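CrmK (Actinoalloteichus sp. WH1-2216-6, PDB 5I1V) uses a covalently bound FAD to carry out an oxidation, probably one that recycles shunt products into the caerulomycin biosynthetic pathway. Local coordinates at residues V98-V104 against C124-G130; A221-R227 against T313-W319; R422-R426 against D453-W459. All blocks are in the same frame, centred on the assembly; numbering follows the deposited sequence.

Contact 1: residues V98-V104 against C124-G130; sequences VEAGATV and CMGVGAG. With FAD (flavin-adenine dinucleotide), chain E.
This is a buried backbone-to-backbone contact in the FAD-binding domain, joining the end of strand 95-99 and the turn after it to the loop that carries the flavin. Val98 and Glu99 finish the strand; a type I turn from Glu99 to Ala102, closed by Ala102 N to Glu99 O (3.0 Å), leads to Thr103, the residue before helix 104-115. Across from it, 124-130 makes a type I turn from Cys124 to Val127, runs extended through Val127 and Gly128, and enters helix 129-132. Thr103 and Gly128 form a single bridge, CA to CA 4.3 Å. Three hydrogen bonds set the register: Val104 N to Val127 O (2.9 Å), Ala129 N to Ala102 O (3.0 Å) and Gly130 N to Ala100 O (2.9 Å). Such a glycine-rich loop on a bicovalent flavin is characteristic of berberine-bridge-type oxidases of the PCMH fold: Cys124 SG is bonded to FAD C6 (1.8 Å), His64 is the second covalent attachment, and Gly128 N donates to phosphate FAD O1P (2.8 Å). A CB on Gly128 would strike FAD O2P, and one on Gly130 FAD N7A, so glycine suits both places. Small Ala129 turns its CB toward Val98 CG1 (4.0 Å), while Val104 CG1 meets CG1 of Val127 (4.1 Å; chi1 t), whose CG2 lies 3.6 Å from FAD C9.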
loop_
_atom_site.group_PDB
_atom_site.type_symbol
_atom_site.label_atom_id
_atom_site.label_comp_id
_atom_site.label_asym_id
_atom_site.label_seq_id
_atom_site.Cartn_x
_atom_site.Cartn_y
_atom_site.Cartn_z
ATOM N N VAL A 98 3.928 -10.192 17.485
ATOM C CA VAL A 98 3.973 -9.876 16.080
ATOM C C VAL A 98 4.463 -11.119 15.346
ATOM O O VAL A 98 5.651 -11.447 15.424
ATOM C CB VAL A 98 4.921 -8.688 15.771
ATOM C CG1 VAL A 98 4.994 -8.407 14.263
ATOM C CG2 VAL A 98 4.526 -7.388 16.475
ATOM N N GLU A 99 3.587 -11.780 14.607
ATOM C CA GLU A 99 4.015 -12.913 13.738
ATOM C C GLU A 99 4.952 -12.454 12.646
ATOM O O GLU A 99 4.857 -11.301 12.186
ATOM C CB GLU A 99 2.820 -13.685 13.177
ATOM C CG GLU A 99 2.302 -14.615 14.250
ATOM C CD GLU A 99 1.048 -15.402 13.887
ATOM O OE1 GLU A 99 0.415 -15.087 12.844
ATOM O OE2 GLU A 99 0.713 -16.352 14.650
ATOM N N ALA A 100 5.849 -13.353 12.224
ATOM C CA ALA A 100 6.989 -12.974 11.327
ATOM C C ALA A 100 6.503 -12.458 10.015
ATOM O O ALA A 100 7.198 -11.680 9.308
ATOM C CB ALA A 100 7.866 -14.176 11.076
ATOM N N GLY A 101 5.328 -12.908 9.611
ATOM C CA GLY A 101 4.834 -12.486 8.318
ATOM C C GLY A 101 4.007 -11.240 8.307
ATOM O O GLY A 101 3.553 -10.854 7.240
ATOM N N ALA A 102 3.843 -10.560 9.445
ATOM C CA ALA A 102 3.175 -9.246 9.472
ATOM C C ALA A 102 4.081 -8.235 8.774
ATOM O O ALA A 102 5.295 -8.318 8.893
ATOM C CB ALA A 102 2.929 -8.841 10.928
ATOM N N THR A 103 3.517 -7.311 7.997
ATOM C CA THR A 103 4.326 -6.264 7.375
ATOM C C THR A 103 4.293 -5.030 8.260
ATOM O O THR A 103 3.353 -4.810 9.087
ATOM C CB THR A 103 3.786 -5.922 5.994
ATOM O OG1 THR A 103 2.406 -5.590 6.125
ATOM C CG2 THR A 103 3.903 -7.106 5.089
ATOM N N VAL A 104 5.314 -4.210 8.140
ATOM C CA VAL A 104 5.432 -3.057 9.053
ATOM C C VAL A 104 4.255 -2.075 8.956
ATOM O O VAL A 104 3.782 -1.565 9.979
ATOM C CB VAL A 104 6.732 -2.282 8.865
ATOM C CG1 VAL A 104 7.922 -3.213 9.003
ATOM C CG2 VAL A 104 6.699 -1.597 7.558
ATOM N N CYS A 124 8.978 1.459 4.976
ATOM C CA CYS A 124 8.441 0.809 3.786
ATOM C C CYS A 124 7.333 -0.208 4.108
ATOM O O CYS A 124 7.494 -1.061 4.974
ATOM C CB CYS A 124 9.545 0.213 2.934
ATOM S SG CYS A 124 10.873 1.357 2.370
ATOM N N MET A 125 6.226 -0.099 3.369
ATOM C CA MET A 125 4.944 -0.676 3.757
ATOM C C MET A 125 4.905 -2.174 3.778
ATOM O O MET A 125 4.310 -2.762 4.695
ATOM C CB MET A 125 3.849 -0.192 2.805
ATOM C CG MET A 125 3.453 1.247 3.078
ATOM S SD MET A 125 2.792 1.466 4.755
ATOM C CE MET A 125 1.302 0.449 4.556
ATOM N N GLY A 126 5.561 -2.788 2.787
ATOM C CA GLY A 126 5.512 -4.215 2.611
ATOM C C GLY A 126 6.633 -5.020 3.274
ATOM O O GLY A 126 6.707 -6.221 3.077
ATOM N N VAL A 127 7.498 -4.369 4.043
ATOM C CA VAL A 127 8.648 -5.025 4.651
ATOM C C VAL A 127 8.100 -5.988 5.726
ATOM O O VAL A 127 7.263 -5.600 6.502
ATOM C CB VAL A 127 9.548 -3.965 5.221
ATOM C CG1 VAL A 127 10.566 -4.530 6.155
ATOM C CG2 VAL A 127 10.223 -3.219 4.080
ATOM N N GLY A 128 8.583 -7.219 5.754
ATOM C CA GLY A 128 8.146 -8.229 6.749
ATOM C C GLY A 128 8.926 -8.117 8.040
ATOM O O GLY A 128 10.158 -7.843 8.054
ATOM N N ALA A 129 8.242 -8.391 9.140
ATOM C CA ALA A 129 8.836 -8.344 10.457
ATOM C C ALA A 129 9.989 -9.323 10.465
ATOM O O ALA A 129 11.049 -9.064 11.025
ATOM C CB ALA A 129 7.812 -8.757 11.510
ATOM N N GLY A 130 9.788 -10.447 9.815
ATOM C CA GLY A 130 10.747 -11.530 9.863
ATOM C C GLY A 130 12.185 -11.187 9.546
ATOM O O GLY A 130 13.043 -11.541 10.309
HETATM P PA FAD E . 12.647 -11.362 3.076
HETATM O O1A FAD E . 13.154 -11.160 1.669
HETATM O O2A FAD E . 11.431 -12.231 3.212
HETATM O O5B FAD E . 13.802 -11.897 3.995
HETATM C C5B FAD E . 14.999 -11.165 4.239
HETATM C C4B FAD E . 16.064 -12.121 4.796
HETATM O O4B FAD E . 15.616 -12.517 6.108
HETATM C C3B FAD E . 16.295 -13.426 4.066
HETATM O O3B FAD E . 17.611 -13.867 4.351
HETATM C C2B FAD E . 15.322 -14.370 4.716
HETATM O O2B FAD E . 15.494 -15.771 4.481
HETATM C C1B FAD E . 15.375 -13.903 6.176
HETATM N N9A FAD E . 14.072 -14.083 6.863
HETATM C C8A FAD E . 12.827 -13.656 6.489
HETATM N N7A FAD E . 11.884 -14.142 7.360
HETATM C C5A FAD E . 12.550 -14.845 8.252
HETATM C C6A FAD E . 12.132 -15.571 9.425
HETATM N N6A FAD E . 10.847 -15.544 9.722
HETATM N N1A FAD E . 13.082 -16.203 10.123
HETATM C C2A FAD E . 14.380 -16.212 9.752
HETATM N N3A FAD E . 14.859 -15.504 8.697
HETATM C C4A FAD E . 13.942 -14.875 7.919
HETATM N N1 FAD E . 14.986 -1.473 6.668
HETATM C C2 FAD E . 15.014 -0.561 7.667
HETATM O O2 FAD E . 15.638 -0.799 8.708
HETATM N N3 FAD E . 14.380 0.630 7.593
HETATM C C4 FAD E . 13.702 1.045 6.530
HETATM O O4 FAD E . 13.102 2.140 6.531
HETATM C C4X FAD E . 13.600 0.130 5.403
HETATM N N5 FAD E . 12.919 0.484 4.279
HETATM C C5X FAD E . 12.762 -0.428 3.307
HETATM C C6 FAD E . 11.934 -0.147 2.220
HETATM C C7 FAD E . 11.733 -1.037 1.166
HETATM C C7M FAD E . 10.800 -0.656 0.011
HETATM C C8 FAD E . 12.445 -2.331 1.246
HETATM C C8M FAD E . 12.319 -3.354 0.151
HETATM C C9 FAD E . 13.288 -2.640 2.320
HETATM C C9A FAD E . 13.470 -1.732 3.362
HETATM N N10 FAD E . 14.290 -2.019 4.459
HETATM C C10 FAD E . 14.341 -1.129 5.517
HETATM C "C1'" FAD E . 15.200 -3.163 4.463
HETATM C "C2'" FAD E . 14.566 -4.340 5.132
HETATM O "O2'" FAD E . 14.678 -4.176 6.532
HETATM C "C3'" FAD E . 15.158 -5.637 4.693
HETATM O "O3'" FAD E . 15.006 -5.751 3.251
HETATM C "C4'" FAD E . 14.517 -6.830 5.434
HETATM O "O4'" FAD E . 15.488 -7.875 5.481
HETATM C "C5'" FAD E . 13.254 -7.284 4.731
HETATM O "O5'" FAD E . 12.659 -8.323 5.509
HETATM P P FAD E . 11.549 -9.182 4.770
HETATM O O1P FAD E . 10.554 -8.293 4.119
HETATM O O2P FAD E . 11.051 -10.249 5.693
HETATM O O3P FAD E . 12.423 -9.877 3.595
#

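Contact 2: residues A221-R227 against T313-W319; sequences ASFHVAR and TRRRLPW
Phe223 (chi1 m) brings its ring against the indole of Trp319 (chi1 t), CE1 to CD1 3.5 Å, planes oblique at 50°. The pair closes one end of an antiparallel ladder between strands 222-231 and 311-318, the latter outermost in the chain's large antiparallel sheet. The short strand axes approach to 4.6 Å, directions 156° apart. Hydrogen-bonded pairs Phe223-Leu317, Val225-Arg315 and Arg227-Thr313 (CA to CA 5.4-5.5 Å) alternate with non-hydrogen-bonded Ser222-Pro318, His224-Arg316 and Ala226-Arg314 (4.1-4.4 Å). Proline suits position 318: its nitrogen faces away from Ser222, and beyond this outermost strand none calls for an amide hydrogen. Reciprocal bonds include Phe223 N to Leu317 O and Leu317 N to Phe223 O, both 2.9 Å, and Val225 N to Arg315 O (2.7 Å) with Arg315 N to Val225 O (3.0 Å); Trp319 N to Ala221 O (3.0 Å) carries the pairing into helix 319-326. Phe223, Val225 and Leu317 present apolar groups to its Thr322. On the same face Arg315 reaches Gly337 O of the second subunit. On the opposite face, small Ala226 admits the aliphatic part of Arg314 (CB to CG 3.9 Å), whose guanidinium binds Ser296; a water accepts from Arg314 NE at 3.0 Å.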
loop_
_atom_site.group_PDB
_atom_site.type_symbol
_atom_site.label_atom_id
_atom_site.label_comp_id
_atom_site.label_asym_id
_atom_site.label_seq_id
_atom_site.Cartn_x
_atom_site.Cartn_y
_atom_site.Cartn_z
ATOM N N ALA A 221 2.000 13.427 18.735
ATOM C CA ALA A 221 0.676 13.412 18.120
ATOM C C ALA A 221 0.701 13.968 16.692
ATOM O O ALA A 221 -0.013 13.488 15.852
ATOM C CB ALA A 221 -0.323 14.173 18.983
ATOM N N SER A 222 1.544 14.957 16.426
ATOM C CA SER A 222 1.552 15.562 15.097
ATOM C C SER A 222 2.861 16.254 14.852
ATOM O O SER A 222 3.616 16.489 15.812
ATOM C CB SER A 222 0.355 16.483 14.874
ATOM O OG SER A 222 0.549 17.727 15.436
ATOM N N PHE A 223 3.125 16.477 13.559
ATOM C CA PHE A 223 4.392 16.906 13.025
ATOM C C PHE A 223 4.203 18.045 12.037
ATOM O O PHE A 223 3.227 18.066 11.280
ATOM C CB PHE A 223 5.042 15.769 12.235
ATOM C CG PHE A 223 5.658 14.732 13.103
ATOM C CD1 PHE A 223 4.868 13.852 13.773
ATOM C CD2 PHE A 223 7.032 14.670 13.281
ATOM C CE1 PHE A 223 5.414 12.911 14.629
ATOM C CE2 PHE A 223 7.582 13.736 14.126
ATOM C CZ PHE A 223 6.769 12.851 14.801
ATOM N N HIS A 224 5.157 18.954 12.039
ATOM C CA HIS A 224 5.333 19.893 10.936
ATOM C C HIS A 224 6.208 19.202 9.898
ATOM O O HIS A 224 7.276 18.659 10.242
ATOM C CB HIS A 224 6.076 21.150 11.400
ATOM C CG HIS A 224 5.322 21.985 12.384
ATOM N ND1 HIS A 224 4.170 22.664 12.052
ATOM C CD2 HIS A 224 5.557 22.258 13.688
ATOM C CE1 HIS A 224 3.724 23.316 13.112
ATOM N NE2 HIS A 224 4.548 23.088 14.117
ATOM N N VAL A 225 5.802 19.270 8.631
ATOM C CA VAL A 225 6.447 18.542 7.569
ATOM C C VAL A 225 6.884 19.567 6.523
ATOM O O VAL A 225 6.193 20.527 6.275
ATOM C CB VAL A 225 5.489 17.512 6.936
ATOM C CG1 VAL A 225 6.171 16.806 5.774
ATOM C CG2 VAL A 225 4.980 16.482 7.986
ATOM N N ALA A 226 8.070 19.389 5.975
ATOM C CA ALA A 226 8.548 20.219 4.896
ATOM C C ALA A 226 9.057 19.315 3.792
ATOM O O ALA A 226 9.831 18.382 4.039
ATOM C CB ALA A 226 9.668 21.133 5.386
ATOM N N ARG A 227 8.635 19.605 2.573
ATOM C CA ARG A 227 9.040 18.830 1.428
ATOM C C ARG A 227 9.664 19.867 0.489
ATOM O O ARG A 227 9.098 20.922 0.232
ATOM C CB ARG A 227 7.853 18.096 0.833
ATOM C CG ARG A 227 6.963 17.459 1.928
ATOM C CD ARG A 227 6.537 16.020 1.660
ATOM N NE ARG A 227 5.685 15.953 0.480
ATOM C CZ ARG A 227 5.826 15.107 -0.544
ATOM N NH1 ARG A 227 6.770 14.160 -0.549
ATOM N NH2 ARG A 227 4.983 15.191 -1.575
ATOM N N THR A 313 7.033 23.062 0.184
ATOM C CA THR A 313 5.702 23.063 0.771
ATOM C C THR A 313 5.856 22.647 2.231
ATOM O O THR A 313 6.719 21.816 2.561
ATOM C CB THR A 313 4.731 22.082 0.056
ATOM O OG1 THR A 313 3.424 22.217 0.618
ATOM C CG2 THR A 313 5.128 20.650 0.257
ATOM N N ARG A 314 5.060 23.252 3.098
ATOM C CA ARG A 314 5.085 22.946 4.529
ATOM C C ARG A 314 3.669 22.727 4.991
ATOM O O ARG A 314 2.769 23.419 4.521
ATOM C CB ARG A 314 5.752 24.092 5.306
ATOM C CG ARG A 314 7.256 24.178 5.022
ATOM C CD ARG A 314 7.977 25.313 5.752
ATOM N NE ARG A 314 7.947 25.171 7.207
ATOM C CZ ARG A 314 8.624 25.935 8.062
ATOM N NH1 ARG A 314 9.435 26.897 7.626
ATOM N NH2 ARG A 314 8.510 25.723 9.367
ATOM N N ARG A 315 3.467 21.761 5.899
ATOM C CA ARG A 315 2.139 21.516 6.437
ATOM C C ARG A 315 2.271 20.720 7.723
ATOM O O ARG A 315 3.323 20.201 8.024
ATOM C CB ARG A 315 1.312 20.727 5.437
ATOM C CG ARG A 315 1.868 19.327 5.148
ATOM C CD ARG A 315 1.107 18.605 4.030
ATOM N NE ARG A 315 -0.323 18.583 4.340
ATOM C CZ ARG A 315 -1.268 18.047 3.564
ATOM N NH1 ARG A 315 -0.962 17.418 2.433
ATOM N NH2 ARG A 315 -2.535 18.128 3.952
ATOM N N ARG A 316 1.183 20.631 8.465
ATOM C CA ARG A 316 1.146 19.914 9.725
ATOM C C ARG A 316 0.279 18.671 9.525
ATOM O O ARG A 316 -0.778 18.732 8.903
ATOM C CB ARG A 316 0.563 20.875 10.749
ATOM C CG ARG A 316 0.554 20.483 12.198
ATOM C CD ARG A 316 -0.188 21.588 12.955
ATOM N NE ARG A 316 -0.249 21.411 14.404
ATOM C CZ ARG A 316 -0.948 20.465 15.030
ATOM N NH1 ARG A 316 -1.643 19.556 14.347
ATOM N NH2 ARG A 316 -0.950 20.414 16.362
ATOM N N LEU A 317 0.712 17.520 10.030
ATOM C CA LEU A 317 -0.074 16.308 9.848
ATOM C C LEU A 317 -0.045 15.451 11.095
ATOM O O LEU A 317 0.917 15.515 11.870
ATOM C CB LEU A 317 0.463 15.501 8.674
ATOM C CG LEU A 317 0.094 15.937 7.255
ATOM C CD1 LEU A 317 0.781 15.024 6.275
ATOM C CD2 LEU A 317 -1.416 15.896 7.045
ATOM N N PRO A 318 -1.075 14.617 11.285
ATOM C CA PRO A 318 -0.937 13.679 12.410
ATOM C C PRO A 318 0.221 12.696 12.178
ATOM O O PRO A 318 0.600 12.447 11.035
ATOM C CB PRO A 318 -2.291 12.977 12.447
ATOM C CG PRO A 318 -3.257 13.973 11.879
ATOM C CD PRO A 318 -2.453 14.631 10.756
ATOM N N TRP A 319 0.795 12.160 13.246
ATOM C CA TRP A 319 1.927 11.228 13.116
ATOM C C TRP A 319 1.737 10.097 12.080
ATOM O O TRP A 319 2.553 9.929 11.164
ATOM C CB TRP A 319 2.347 10.597 14.476
ATOM C CG TRP A 319 3.333 9.490 14.174
ATOM C CD1 TRP A 319 4.599 9.651 13.740
ATOM C CD2 TRP A 319 3.070 8.079 14.144
ATOM N NE1 TRP A 319 5.151 8.440 13.455
ATOM C CE2 TRP A 319 4.242 7.454 13.712
ATOM C CE3 TRP A 319 1.974 7.286 14.492
ATOM C CZ2 TRP A 319 4.347 6.073 13.571
ATOM C CZ3 TRP A 319 2.076 5.906 14.361
ATOM C CH2 TRP A 319 3.241 5.317 13.890
HETATM O O HOH W 1 6.561 22.892 8.601
#

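Contact 3: residues R422-R426 against D453-W459; sequences REIYR and DLADPEW
A salt bridge joins Arg422, on helix 414-428, to Asp453, in a 3-10 segment: Arg422 NE donates to Asp453 OD2 at 2.8 Å, and a weak second bond runs from Arg422 NH2 to Asp453 OD1 (3.2 Å). Extended chi2 and chi3 (both t) carry the guanidinium to the carboxylate, and Lys343 gives Asp453 OD2 a second positive partner. Trp459 (chi1 m) lays its ring beneath the arginine's aliphatic base, a CH-pi contact with Arg422 CB 3.8 Å from the six-membered-ring centroid. One helical turn on, the guanidinium face of Arg426 meets the same indole, NH1 to CZ3 3.5 Å; arginine suits both places, since methylenes (Arg422) or planar guanidinium (Arg426) can pack on the indole. Tyr425 (chi1 t) packs its CE2 at 4.1 Å from Leu454 CD2, while its hydroxyl bonds Ser344 O. Asp456 N to Asp453 O and Trp459 N to Asp456 O (both 3.0 Å) hold the loop. Glu458 N donates to Asp456 OD1 (3.0 Å), making an Asx turn in the berberine-like C-terminal region.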
loop_
_atom_site.group_PDB
_atom_site.type_symbol
_atom_site.label_atom_id
_atom_site.label_comp_id
_atom_site.label_asym_id
_atom_site.label_seq_id
_atom_site.Cartn_x
_atom_site.Cartn_y
_atom_site.Cartn_z
ATOM N N ARG A 422 27.606 0.612 -9.042
ATOM C CA ARG A 422 28.879 0.109 -8.583
ATOM C C ARG A 422 29.988 1.144 -8.659
ATOM O O ARG A 422 30.821 1.252 -7.754
ATOM C CB ARG A 422 29.267 -1.122 -9.350
ATOM C CG ARG A 422 28.528 -2.353 -8.852
ATOM C CD ARG A 422 28.602 -3.459 -9.872
ATOM N NE ARG A 422 27.993 -4.651 -9.341
ATOM C CZ ARG A 422 27.687 -5.705 -10.074
ATOM N NH1 ARG A 422 27.948 -5.722 -11.382
ATOM N NH2 ARG A 422 27.137 -6.746 -9.483
ATOM N N GLU A 423 29.973 1.897 -9.750
ATOM C CA GLU A 423 31.016 2.900 -9.997
ATOM C C GLU A 423 30.859 4.125 -9.099
ATOM O O GLU A 423 31.852 4.590 -8.526
ATOM C CB GLU A 423 31.043 3.263 -11.484
ATOM C CG GLU A 423 31.646 2.117 -12.291
ATOM C CD GLU A 423 31.916 2.422 -13.765
ATOM O OE1 GLU A 423 31.402 3.447 -14.290
ATOM O OE2 GLU A 423 32.604 1.582 -14.414
ATOM N N ILE A 424 29.628 4.616 -8.920
ATOM C CA ILE A 424 29.442 5.752 -8.012
ATOM C C ILE A 424 29.886 5.406 -6.602
ATOM O O ILE A 424 30.536 6.220 -5.944
ATOM C CB ILE A 424 28.035 6.352 -8.010
ATOM C CG1 ILE A 424 28.001 7.605 -7.119
ATOM C CG2 ILE A 424 26.954 5.352 -7.554
ATOM C CD1 ILE A 424 26.711 8.409 -7.247
ATOM N N TYR A 425 29.529 4.200 -6.121
ATOM C CA TYR A 425 29.842 3.803 -4.759
ATOM C C TYR A 425 31.334 3.560 -4.635
ATOM O O TYR A 425 31.933 3.921 -3.626
ATOM C CB TYR A 425 29.066 2.533 -4.435
ATOM C CG TYR A 425 29.117 1.986 -3.049
ATOM C CD1 TYR A 425 28.145 2.345 -2.105
ATOM C CD2 TYR A 425 30.037 1.007 -2.705
ATOM C CE1 TYR A 425 28.144 1.767 -0.831
ATOM C CE2 TYR A 425 30.036 0.440 -1.445
ATOM C CZ TYR A 425 29.078 0.827 -0.521
ATOM O OH TYR A 425 29.098 0.202 0.690
ATOM N N ARG A 426 31.938 2.959 -5.650
ATOM C CA ARG A 426 33.372 2.709 -5.589
ATOM C C ARG A 426 34.137 4.026 -5.574
ATOM O O ARG A 426 35.045 4.193 -4.790
ATOM C CB ARG A 426 33.889 1.863 -6.746
ATOM C CG ARG A 426 35.416 1.729 -6.690
ATOM C CD ARG A 426 36.018 1.337 -8.021
ATOM N NE ARG A 426 35.591 2.204 -9.112
ATOM C CZ ARG A 426 35.551 1.828 -10.393
ATOM N NH1 ARG A 426 35.928 0.591 -10.762
ATOM N NH2 ARG A 426 35.127 2.690 -11.318
ATOM N N ASP A 453 28.502 -7.362 -3.607
ATOM C CA ASP A 453 29.742 -6.721 -4.111
ATOM C C ASP A 453 30.782 -6.511 -2.999
ATOM O O ASP A 453 31.967 -6.463 -3.312
ATOM C CB ASP A 453 29.462 -5.398 -4.829
ATOM C CG ASP A 453 28.545 -5.557 -6.055
ATOM O OD1 ASP A 453 28.399 -6.688 -6.557
ATOM O OD2 ASP A 453 27.956 -4.543 -6.515
ATOM N N LEU A 454 30.378 -6.455 -1.713
ATOM C CA LEU A 454 31.362 -6.269 -0.627
ATOM C C LEU A 454 32.196 -7.512 -0.407
ATOM O O LEU A 454 33.185 -7.453 0.266
ATOM C CB LEU A 454 30.747 -5.772 0.700
ATOM C CG LEU A 454 29.882 -4.505 0.684
ATOM C CD1 LEU A 454 29.476 -4.070 2.090
ATOM C CD2 LEU A 454 30.500 -3.348 -0.070
ATOM N N ALA A 455 31.798 -8.647 -0.969
ATOM C CA ALA A 455 32.619 -9.848 -0.895
ATOM C C ALA A 455 33.288 -10.143 -2.241
ATOM O O ALA A 455 33.895 -11.196 -2.422
ATOM C CB ALA A 455 31.775 -11.033 -0.441
ATOM N N ASP A 456 33.149 -9.220 -3.188
ATOM C CA ASP A 456 33.642 -9.425 -4.554
ATOM C C ASP A 456 34.994 -8.726 -4.653
ATOM O O ASP A 456 35.031 -7.507 -4.568
ATOM C CB ASP A 456 32.696 -8.794 -5.554
ATOM C CG ASP A 456 33.069 -9.094 -6.983
ATOM O OD1 ASP A 456 34.260 -9.320 -7.275
ATOM O OD2 ASP A 456 32.173 -9.086 -7.827
ATOM N N PRO A 457 36.095 -9.484 -4.851
ATOM C CA PRO A 457 37.400 -8.797 -4.824
ATOM C C PRO A 457 37.639 -7.780 -5.970
ATOM O O PRO A 457 38.528 -6.985 -5.876
ATOM C CB PRO A 457 38.430 -9.934 -4.840
ATOM C CG PRO A 457 37.664 -11.221 -4.852
ATOM C CD PRO A 457 36.206 -10.943 -5.028
ATOM N N GLU A 458 36.822 -7.774 -7.014
ATOM C CA GLU A 458 36.889 -6.709 -7.999
ATOM C C GLU A 458 36.366 -5.352 -7.505
ATOM O O GLU A 458 36.826 -4.331 -7.993
ATOM C CB GLU A 458 36.124 -7.106 -9.256
ATOM C CG GLU A 458 35.959 -5.956 -10.248
ATOM C CD GLU A 458 35.383 -6.383 -11.580
ATOM O OE1 GLU A 458 35.142 -7.597 -11.788
ATOM O OE2 GLU A 458 35.161 -5.486 -12.419
ATOM N N TRP A 459 35.389 -5.342 -6.578
ATOM C CA TRP A 459 34.791 -4.092 -6.055
ATOM C C TRP A 459 35.260 -3.726 -4.645
ATOM O O TRP A 459 35.265 -2.553 -4.251
ATOM C CB TRP A 459 33.239 -4.198 -6.098
ATOM C CG TRP A 459 32.772 -4.318 -7.495
ATOM C CD1 TRP A 459 32.326 -5.457 -8.149
ATOM C CD2 TRP A 459 32.819 -3.287 -8.480
ATOM N NE1 TRP A 459 32.076 -5.162 -9.470
ATOM C CE2 TRP A 459 32.384 -3.846 -9.699
ATOM C CE3 TRP A 459 33.189 -1.944 -8.447
ATOM C CZ2 TRP A 459 32.276 -3.093 -10.864
ATOM C CZ3 TRP A 459 33.090 -1.193 -9.619
ATOM C CH2 TRP A 459 32.633 -1.772 -10.802
#

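How the contacts relate
Along the chain the three contacts follow in series, none touching another. Contact 1 lies in the FAD-binding domain and holds the cofactor directly. Contacts 2 and 3 belong to the part built around the large antiparallel sheet: 221-227 and 313-319 pair at the edge formed by strand 311-318, whereas helix 414-428 of contact 3 follows strand 400-408 of the same sheet. Centres of contacts 1 and 2 are 26 Å apart, 1 and 3 30 Å, lying on opposite sides of the chain's centre, and 2 and 3 39 Å. Contacts 1 and 2 both meet the second subunit; contact 3 does not. The set thus spans cofactor site, sheet edge and C-terminal region.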